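Local coordinates for leucine aminopeptidase 1 (Caenorhabditis elegans, PDB 2HC9), which removes N-terminal amino acids, preferably leucine, from peptides as a two-zinc M17 aminopeptidase and probably serves as a digestive enzyme, at residues A[237-242]-A[297-302]. The protein carries 1 engineered substitution. Residues are numbered along the deposited sequence; the frame is centred on the assembly and turned at random.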
# COMPACT_ATOMS: atom_id res chain seq x y z
N SER A 237 -27.17 27.32 -28.19
CA SER A 237 -27.65 26.80 -29.48
C SER A 237 -27.51 27.82 -30.61
O SER A 237 -27.90 28.99 -30.44
CB SER A 237 -29.11 26.34 -29.36
OG SER A 237 -29.20 25.23 -28.46
N HIS A 238 -26.94 27.33 -31.72
CA HIS A 238 -26.76 28.06 -32.98
C HIS A 238 -27.66 27.34 -33.99
O HIS A 238 -27.27 26.35 -34.61
CB HIS A 238 -25.29 27.98 -33.40
CG HIS A 238 -24.98 28.58 -34.74
ND1 HIS A 238 -24.85 29.94 -34.95
CD2 HIS A 238 -24.73 27.99 -35.94
CE1 HIS A 238 -24.54 30.17 -36.21
NE2 HIS A 238 -24.44 29.00 -36.84
N GLU A 239 -28.89 27.83 -34.10
CA GLU A 239 -29.91 27.12 -34.88
C GLU A 239 -29.99 27.65 -36.30
O GLU A 239 -30.13 28.86 -36.52
CB GLU A 239 -31.26 27.17 -34.15
CG GLU A 239 -31.13 26.47 -32.79
CD GLU A 239 -32.42 26.38 -31.99
OE1 GLU A 239 -33.10 27.41 -31.80
OE2 GLU A 239 -32.72 25.26 -31.52
N VAL A 240 -29.84 26.75 -37.25
CA VAL A 240 -29.83 27.12 -38.66
C VAL A 240 -31.02 26.40 -39.31
O VAL A 240 -30.97 25.19 -39.54
CB VAL A 240 -28.49 26.79 -39.39
CG1 VAL A 240 -28.62 27.19 -40.88
CG2 VAL A 240 -27.28 27.52 -38.74
N PRO A 241 -32.11 27.15 -39.55
CA PRO A 241 -33.31 26.58 -40.18
C PRO A 241 -32.92 25.85 -41.45
O PRO A 241 -32.12 26.38 -42.23
CB PRO A 241 -34.15 27.82 -40.51
CG PRO A 241 -33.77 28.80 -39.42
CD PRO A 241 -32.28 28.59 -39.26
N GLY A 242 -33.44 24.64 -41.61
CA GLY A 242 -33.17 23.85 -42.81
C GLY A 242 -31.80 23.21 -42.91
O GLY A 242 -31.46 22.65 -43.94
N THR A 297 -26.69 23.43 -37.83
CA THR A 297 -27.17 23.68 -36.50
C THR A 297 -26.14 23.06 -35.54
O THR A 297 -25.67 21.93 -35.77
CB THR A 297 -28.56 23.05 -36.29
OG1 THR A 297 -29.52 23.79 -37.07
CG2 THR A 297 -28.96 23.08 -34.81
N LEU A 298 -25.80 23.81 -34.50
CA LEU A 298 -24.69 23.43 -33.60
C LEU A 298 -25.10 23.78 -32.18
O LEU A 298 -25.63 24.88 -31.94
CB LEU A 298 -23.39 24.17 -33.97
CG LEU A 298 -22.14 23.80 -33.15
CD1 LEU A 298 -21.76 22.31 -33.39
CD2 LEU A 298 -20.96 24.75 -33.48
N HIS A 299 -24.83 22.87 -31.24
CA HIS A 299 -25.14 23.12 -29.83
C HIS A 299 -23.90 22.81 -28.97
O HIS A 299 -23.21 21.81 -29.22
CB HIS A 299 -26.29 22.23 -29.34
CG HIS A 299 -27.50 22.21 -30.24
ND1 HIS A 299 -28.53 23.12 -30.11
CD2 HIS A 299 -27.85 21.38 -31.24
CE1 HIS A 299 -29.47 22.84 -31.00
NE2 HIS A 299 -29.07 21.79 -31.71
N ALA A 300 -23.62 23.65 -27.99
CA ALA A 300 -22.65 23.31 -26.93
C ALA A 300 -23.48 22.98 -25.69
O ALA A 300 -24.33 23.78 -25.28
CB ALA A 300 -21.70 24.48 -26.66
N CYS A 301 -23.26 21.79 -25.11
CA CYS A 301 -24.02 21.37 -23.93
C CYS A 301 -23.00 21.09 -22.83
O CYS A 301 -22.20 20.16 -22.96
CB CYS A 301 -24.80 20.07 -24.20
SG CYS A 301 -25.93 20.17 -25.60
N LEU A 302 -23.01 21.91 -21.79
CA LEU A 302 -21.97 21.86 -20.76
C LEU A 302 -22.54 21.34 -19.47
O LEU A 302 -23.49 21.91 -18.94
CB LEU A 302 -21.34 23.24 -20.55
CG LEU A 302 -20.83 23.88 -21.86
CD1 LEU A 302 -20.19 25.22 -21.52
CD2 LEU A 302 -19.87 23.01 -22.68
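H238 and L298 face each other as an antiparallel hydrogen-bonded pair, joined by two backbone bonds: H238 N to L298 O at 2.8 Å and L298 N to H238 O at 2.9 Å. H238 O also receives a CA-H...O contact from T297 CA at 3.3 Å.

Side-chain hydrogen bonds supplement the ladder, one within the adjoining non-hydrogen-bonded pair and the other just past the end of strand 232-238. In that pair, S237 OG lies in the plane of the H299 ring, at its edge, 2.8 Å from ND1. CG of H299 lies anti to the carbonyl carbon, beside the backbone N (chi1 -49°), and the ring's rotation about chi2 (-89°) presents ND1 to the serine hydroxyl. The E239 carboxylate, its plane turned 79° from that ring, brings OE2 only to 4.1 Å from H299 CE1.

Such pairing illustrates how the mixed sheet of the M17 catalytic domain is built: strand 232-238 runs antiparallel to strand 297-307, whose other edge pairs in parallel with strand 246-254. H238 and L298 both pack on Y286 of helix 277-290, and H238 NE2 bonds to F294 O.

Where the first strand has ended, T297 takes over with its hydroxyl: V240 N donates to OG1 at 3.0 Å, and S243 OG bonds to the same oxygen. A valine in place of T297 would probably leave V240 N without its acceptor and S243 OG without this partner, so that the segment after strand 232-238 is held less firmly to strand 297-307.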